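Local coordinates for transferrin (Manduca sexta, PDB 6WB6), which binds and transports a single ferric ion per molecule together with a carbonate anion, as an insect member of the transferrin family, at residues F75-D81 with I318-N324; V439-G445 with A554-L560. All coordinates share one frame; numbering follows the deposited sequence.

Interaction 1: F75-D81 with I318-N324; sequences FQEYRTD and IHHVADN
Arg79 lies over Ala322 where strand 72-79 pairs antiparallel with strand 320-327, the edge strand of a four-stranded antiparallel sheet. A classic beta bulge interrupts the pairing, His319 and His320 together facing Arg79. The extended arginine chain sets CD 3.5 Å from Ala322 CB, and the same methyl sits over one face of the guanidinium. Two nitrogens, NE and NH2, grip a single atom, Glu77 OE2, side-on; both lie on the same face of the carboxylate, while OE2 stays in the guanidinium plane. NH1 goes to Pro84 O.

On the face of Gln76, Tyr78 and Val321, the glutamine and tyrosine flank the valine's two methyls. Gln76 starts with CG opposite its backbone N (chi1 -160°) and bends at chi2, which lays the amide against Val321 CG1, with OE1 3.2 Å away. Val321 CG2 approaches Tyr78 CE1 at 4.1 Å, the two side chains running alongside each other, and helix 286-300 packs against the valine through Lys294 and Ala297. Gln76 NE2 then donates to the anti lone pair of Asp323 OD1 at 2.7 Å, tilted 19° from the amide plane.

Interaction 2: V439-G445 with A554-L560; sequences VAVVKKG and ANQYELL
Leu559 CD2 packs against two valines of the neighbouring strand, 3.7 Å from Val439 CG2 and 3.9 Å from Val441 CG2. The other methyl of Val441, CG1, touches Tyr557 CB, and helix 530-535 covers both residues through Leu534. On the other face Val442 CG2 meets Leu560 CB at 4.2 Å; its chi1 of -74° places this methyl between the backbone N and the carbonyl carbon, where it also packs against the Glu558 carbonyl. The backbones beneath are antiparallel: Val442 and Glu558 form a hydrogen-bonded pair with bonds in both directions, within the mixed sheet of the second transferrin-like half, and strand 437-443 also pairs there with strand 542-545. A water joins Ala440 N to Leu560 O at one end.

Toward the other end the side chains of Lys443 and Tyr557 run alongside each other, CG 3.6 Å from ring atom CE1, and the lysine NZ carries on to a salt bridge with Asp537. Glu558 crosses Lys444 at about a right angle, its CD 3.7 Å from Lys444 CG, and OE1 forms a salt bridge with Arg569. Replacing Glu558 with an alanine is likely to leave Arg569 without this carboxylate and the Lys444 methylenes without their neighbour. Beyond it, Lys444 N donates to Gln556 O at 2.8 Å, while Lys444 CE rests 3.3 Å from Asn555 O.

Along the chain both segments of interaction 1 precede those of interaction 2, and the two contacts lie on opposite sides of its centre, with contact centres 58 Å apart and nearest atoms about 44 Å apart. They share no sheet: 75-81 with 318-324 belongs to a four-stranded antiparallel sheet in the first transferrin-like half, whereas 439-445 with 554-560 belongs to a mixed sheet in the second. Each half contains both kinds of sheet, consistent with the repeated architecture of transferrins. Only interaction 1 is near the metal, the Ile318 side chain being about 10 Å from the ferric ion; interaction 2 is remote from the iron and carbonate sites.

Interaction 1: F75-D81 with I318-N324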
loop_
_atom_site.group_PDB
_atom_site.type_symbol
_atom_site.label_atom_id
_atom_site.label_comp_id
_atom_site.label_asym_id
_atom_site.label_seq_id
_atom_site.Cartn_x
_atom_site.Cartn_y
_atom_site.Cartn_z
ATOM N N PHE A 75 -4.548 26.329 11.078
ATOM C CA PHE A 75 -3.997 27.591 11.554
ATOM C C PHE A 75 -2.556 27.806 11.123
ATOM O O PHE A 75 -1.961 28.816 11.495
ATOM C CB PHE A 75 -4.095 27.674 13.090
ATOM C CG PHE A 75 -3.253 26.657 13.802
ATOM C CD1 PHE A 75 -1.944 26.934 14.135
ATOM C CD2 PHE A 75 -3.775 25.412 14.130
ATOM C CE1 PHE A 75 -1.174 26.010 14.782
ATOM C CE2 PHE A 75 -2.996 24.471 14.773
ATOM C CZ PHE A 75 -1.693 24.780 15.102
ATOM N N GLN A 76 -1.974 26.879 10.371
ATOM C CA GLN A 76 -0.577 26.993 9.974
ATOM C C GLN A 76 -0.348 26.330 8.627
ATOM O O GLN A 76 -0.773 25.186 8.418
ATOM C CB GLN A 76 0.334 26.350 11.022
ATOM C CG GLN A 76 1.761 26.824 10.948
ATOM C CD GLN A 76 1.982 27.974 11.868
ATOM O OE1 GLN A 76 2.717 27.864 12.849
ATOM N NE2 GLN A 76 1.318 29.087 11.585
ATOM N N GLU A 77 0.340 27.037 7.733
ATOM C CA GLU A 77 0.744 26.496 6.439
ATOM C C GLU A 77 2.253 26.319 6.402
ATOM O O GLU A 77 3.007 27.206 6.823
ATOM C CB GLU A 77 0.316 27.408 5.283
ATOM C CG GLU A 77 -1.153 27.368 4.970
ATOM C CD GLU A 77 -1.542 28.396 3.936
ATOM O OE1 GLU A 77 -2.634 28.966 4.057
ATOM O OE2 GLU A 77 -0.744 28.653 3.013
ATOM N N TYR A 78 2.683 25.171 5.911
ATOM C CA TYR A 78 4.079 24.921 5.575
ATOM C C TYR A 78 4.310 25.244 4.101
ATOM O O TYR A 78 3.690 24.636 3.217
ATOM C CB TYR A 78 4.435 23.463 5.851
ATOM C CG TYR A 78 4.431 23.051 7.309
ATOM C CD1 TYR A 78 4.420 24.004 8.327
ATOM C CD2 TYR A 78 4.440 21.708 7.665
ATOM C CE1 TYR A 78 4.427 23.627 9.658
ATOM C CE2 TYR A 78 4.453 21.317 8.996
ATOM C CZ TYR A 78 4.438 22.279 9.986
ATOM O OH TYR A 78 4.451 21.911 11.315
ATOM N N ARG A 79 5.202 26.190 3.833
ATOM C CA ARG A 79 5.458 26.664 2.486
ATOM C C ARG A 79 6.939 26.475 2.162
ATOM O O ARG A 79 7.703 25.949 2.964
ATOM C CB ARG A 79 5.023 28.125 2.358
ATOM C CG ARG A 79 3.579 28.338 2.771
ATOM C CD ARG A 79 3.165 29.773 2.577
ATOM N NE ARG A 79 1.721 29.950 2.649
ATOM C CZ ARG A 79 1.133 31.137 2.570
ATOM N NH1 ARG A 79 1.855 32.238 2.422
ATOM N NH2 ARG A 79 -0.166 31.233 2.626
ATOM N N THR A 80 7.343 26.898 0.967
ATOM C CA THR A 80 8.745 26.847 0.583
ATOM C C THR A 80 9.367 28.218 0.795
ATOM O O THR A 80 8.680 29.240 0.802
ATOM C CB THR A 80 8.920 26.449 -0.878
ATOM O OG1 THR A 80 8.154 27.351 -1.674
ATOM C CG2 THR A 80 8.493 24.994 -1.125
ATOM N N ASP A 81 10.691 28.226 0.948
ATOM C CA ASP A 81 11.418 29.490 0.964
ATOM C C ASP A 81 11.417 30.129 -0.412
ATOM O O ASP A 81 11.478 31.357 -0.520
ATOM C CB ASP A 81 12.833 29.252 1.485
ATOM C CG ASP A 81 12.862 29.070 3.003
ATOM O OD1 ASP A 81 12.281 29.913 3.722
ATOM O OD2 ASP A 81 13.444 28.086 3.485
ATOM N N ILE A 318 10.215 22.045 2.154
ATOM C CA ILE A 318 8.987 22.706 2.604
ATOM C C ILE A 318 9.094 22.887 4.117
ATOM O O ILE A 318 8.696 22.012 4.896
ATOM C CB ILE A 318 7.734 21.909 2.232
ATOM C CG1 ILE A 318 7.673 21.695 0.716
ATOM C CG2 ILE A 318 6.493 22.621 2.695
ATOM C CD1 ILE A 318 6.447 20.905 0.283
ATOM N N HIS A 319 9.615 24.044 4.547
ATOM C CA HIS A 319 9.630 24.344 5.974
ATOM C C HIS A 319 9.560 25.833 6.274
ATOM O O HIS A 319 9.969 26.237 7.366
ATOM C CB HIS A 319 10.869 23.776 6.666
ATOM C CG HIS A 319 12.161 24.317 6.141
ATOM N ND1 HIS A 319 12.932 23.642 5.220
ATOM C CD2 HIS A 319 12.824 25.461 6.422
ATOM C CE1 HIS A 319 14.016 24.350 4.956
ATOM N NE2 HIS A 319 13.974 25.459 5.673
ATOM N N HIS A 320 9.040 26.647 5.363
ATOM C CA HIS A 320 8.719 28.030 5.685
ATOM C C HIS A 320 7.342 28.050 6.333
ATOM O O HIS A 320 6.322 27.826 5.674
ATOM C CB HIS A 320 8.746 28.925 4.451
ATOM C CG HIS A 320 8.466 30.364 4.766
ATOM N ND1 HIS A 320 9.462 31.258 5.097
ATOM C CD2 HIS A 320 7.303 31.051 4.840
ATOM C CE1 HIS A 320 8.923 32.437 5.354
ATOM N NE2 HIS A 320 7.616 32.343 5.190
ATOM N N VAL A 321 7.309 28.284 7.626
ATOM C CA VAL A 321 6.047 28.322 8.349
ATOM C C VAL A 321 5.423 29.688 8.113
ATOM O O VAL A 321 6.051 30.717 8.366
ATOM C CB VAL A 321 6.278 28.043 9.838
ATOM C CG1 VAL A 321 4.967 28.005 10.621
ATOM C CG2 VAL A 321 7.023 26.733 9.972
ATOM N N ALA A 322 4.211 29.700 7.568
ATOM C CA ALA A 322 3.461 30.922 7.323
ATOM C C ALA A 322 2.166 30.897 8.118
ATOM O O ALA A 322 1.415 29.913 8.053
ATOM C CB ALA A 322 3.146 31.068 5.842
ATOM N N ASP A 323 1.897 31.970 8.864
ATOM C CA ASP A 323 0.612 32.084 9.553
ATOM C C ASP A 323 -0.420 32.523 8.529
ATOM O O ASP A 323 -0.165 33.433 7.733
ATOM C CB ASP A 323 0.631 33.084 10.719
ATOM C CG ASP A 323 1.726 32.809 11.740
ATOM O OD1 ASP A 323 1.866 31.652 12.210
ATOM O OD2 ASP A 323 2.438 33.781 12.084
ATOM N N ASN A 324 -1.576 31.879 8.547
ATOM C CA ASN A 324 -2.661 32.212 7.648
ATOM C C ASN A 324 -3.785 32.840 8.447
ATOM O O ASN A 324 -3.731 32.953 9.671
ATOM C CB ASN A 324 -3.148 30.972 6.892
ATOM C CG ASN A 324 -3.164 29.733 7.766
ATOM O OD1 ASN A 324 -2.191 29.458 8.464
ATOM N ND2 ASN A 324 -4.266 28.980 7.734
HETATM O O HOH W 1 11.185 25.787 3.003
#

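Interaction 2: V439-G445 with A554-L560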
loop_
_atom_site.group_PDB
_atom_site.type_symbol
_atom_site.label_atom_id
_atom_site.label_comp_id
_atom_site.label_asym_id
_atom_site.label_seq_id
_atom_site.Cartn_x
_atom_site.Cartn_y
_atom_site.Cartn_z
ATOM N N VAL A 439 9.459 -26.003 5.133
ATOM C CA VAL A 439 10.775 -26.436 4.692
ATOM C C VAL A 439 11.166 -27.684 5.456
ATOM O O VAL A 439 10.456 -28.146 6.353
ATOM C CB VAL A 439 11.853 -25.349 4.846
ATOM C CG1 VAL A 439 11.364 -24.060 4.226
ATOM C CG2 VAL A 439 12.241 -25.141 6.304
ATOM N N ALA A 440 12.285 -28.259 5.020
ATOM C CA ALA A 440 12.860 -29.480 5.572
ATOM C C ALA A 440 14.278 -29.151 6.003
ATOM O O ALA A 440 15.153 -28.952 5.151
ATOM C CB ALA A 440 12.865 -30.606 4.548
ATOM N N VAL A 441 14.497 -29.101 7.318
ATOM C CA VAL A 441 15.776 -28.701 7.889
ATOM C C VAL A 441 16.583 -29.959 8.178
ATOM O O VAL A 441 16.060 -30.914 8.780
ATOM C CB VAL A 441 15.564 -27.870 9.168
ATOM C CG1 VAL A 441 16.880 -27.376 9.722
ATOM C CG2 VAL A 441 14.611 -26.704 8.900
ATOM N N VAL A 442 17.840 -29.972 7.723
ATOM C CA VAL A 442 18.780 -31.065 7.954
ATOM C C VAL A 442 20.076 -30.487 8.521
ATOM O O VAL A 442 20.376 -29.309 8.347
ATOM C CB VAL A 442 19.075 -31.876 6.672
ATOM C CG1 VAL A 442 17.878 -32.766 6.322
ATOM C CG2 VAL A 442 19.439 -30.953 5.473
ATOM N N LYS A 443 20.831 -31.325 9.234
ATOM C CA LYS A 443 22.176 -30.941 9.640
ATOM C C LYS A 443 23.093 -30.904 8.425
ATOM O O LYS A 443 22.924 -31.663 7.471
ATOM C CB LYS A 443 22.738 -31.915 10.668
ATOM C CG LYS A 443 22.045 -31.853 12.014
ATOM C CD LYS A 443 22.909 -32.405 13.125
ATOM C CE LYS A 443 22.172 -32.284 14.451
ATOM N NZ LYS A 443 22.859 -32.904 15.610
ATOM N N LYS A 444 24.070 -30.007 8.456
ATOM C CA LYS A 444 25.003 -29.961 7.349
ATOM C C LYS A 444 25.738 -31.286 7.253
ATOM O O LYS A 444 26.107 -31.882 8.264
ATOM C CB LYS A 444 25.995 -28.812 7.513
ATOM C CG LYS A 444 25.398 -27.461 7.168
ATOM C CD LYS A 444 26.450 -26.445 6.806
ATOM C CE LYS A 444 25.865 -25.037 6.851
ATOM N NZ LYS A 444 26.811 -24.012 6.343
ATOM N N GLY A 445 25.923 -31.765 6.025
ATOM C CA GLY A 445 26.737 -32.936 5.797
ATOM C C GLY A 445 26.060 -34.269 6.011
ATOM O O GLY A 445 26.698 -35.303 5.774
ATOM N N ALA A 554 22.596 -21.257 11.627
ATOM C CA ALA A 554 22.856 -21.212 10.189
ATOM C C ALA A 554 24.149 -21.927 9.799
ATOM O O ALA A 554 24.255 -22.462 8.686
ATOM C CB ALA A 554 22.912 -19.757 9.731
ATOM N N ASN A 555 25.144 -21.934 10.682
ATOM C CA ASN A 555 26.402 -22.601 10.385
ATOM C C ASN A 555 26.304 -24.120 10.471
ATOM O O ASN A 555 27.147 -24.805 9.889
ATOM C CB ASN A 555 27.502 -22.103 11.330
ATOM C CG ASN A 555 27.709 -20.617 11.239
ATOM O OD1 ASN A 555 27.579 -20.021 10.167
ATOM N ND2 ASN A 555 28.003 -19.999 12.367
ATOM N N GLN A 556 25.300 -24.668 11.159
ATOM C CA GLN A 556 25.210 -26.117 11.342
ATOM C C GLN A 556 24.084 -26.779 10.556
ATOM O O GLN A 556 24.132 -27.996 10.355
ATOM C CB GLN A 556 25.024 -26.460 12.831
ATOM C CG GLN A 556 26.043 -25.815 13.739
ATOM C CD GLN A 556 25.675 -25.956 15.207
ATOM O OE1 GLN A 556 25.156 -26.980 15.628
ATOM N NE2 GLN A 556 25.934 -24.913 15.989
ATOM N N TYR A 557 23.098 -26.017 10.095
ATOM C CA TYR A 557 21.888 -26.557 9.501
ATOM C C TYR A 557 21.688 -26.023 8.092
ATOM O O TYR A 557 22.164 -24.937 7.737
ATOM C CB TYR A 557 20.678 -26.219 10.343
ATOM C CG TYR A 557 20.742 -26.893 11.668
ATOM C CD1 TYR A 557 20.280 -28.190 11.822
ATOM C CD2 TYR A 557 21.285 -26.250 12.770
ATOM C CE1 TYR A 557 20.337 -28.828 13.041
ATOM C CE2 TYR A 557 21.343 -26.882 14.009
ATOM C CZ TYR A 557 20.868 -28.176 14.133
ATOM O OH TYR A 557 20.920 -28.836 15.344
ATOM N N GLU A 558 20.988 -26.823 7.293
ATOM C CA GLU A 558 20.718 -26.521 5.900
ATOM C C GLU A 558 19.269 -26.860 5.613
ATOM O O GLU A 558 18.605 -27.550 6.391
ATOM C CB GLU A 558 21.615 -27.337 4.967
ATOM C CG GLU A 558 22.839 -26.657 4.459
ATOM C CD GLU A 558 23.766 -27.673 3.831
ATOM O OE1 GLU A 558 23.453 -28.883 3.949
ATOM O OE2 GLU A 558 24.790 -27.279 3.241
ATOM N N LEU A 559 18.799 -26.424 4.452
ATOM C CA LEU A 559 17.495 -26.830 3.949
ATOM C C LEU A 559 17.673 -27.922 2.912
ATOM O O LEU A 559 18.594 -27.868 2.097
ATOM C CB LEU A 559 16.754 -25.644 3.349
ATOM C CG LEU A 559 16.615 -24.510 4.365
ATOM C CD1 LEU A 559 15.899 -23.305 3.750
ATOM C CD2 LEU A 559 15.888 -25.023 5.633
ATOM N N LEU A 560 16.821 -28.933 2.994
ATOM C CA LEU A 560 16.732 -29.998 2.000
ATOM C C LEU A 560 15.700 -29.576 0.968
ATOM O O LEU A 560 14.511 -29.475 1.290
ATOM C CB LEU A 560 16.326 -31.309 2.671
ATOM C CG LEU A 560 16.085 -32.528 1.791
ATOM C CD1 LEU A 560 17.383 -32.881 1.105
ATOM C CD2 LEU A 560 15.552 -33.691 2.613
HETATM O O HOH W 2 13.565 -27.301 2.639
#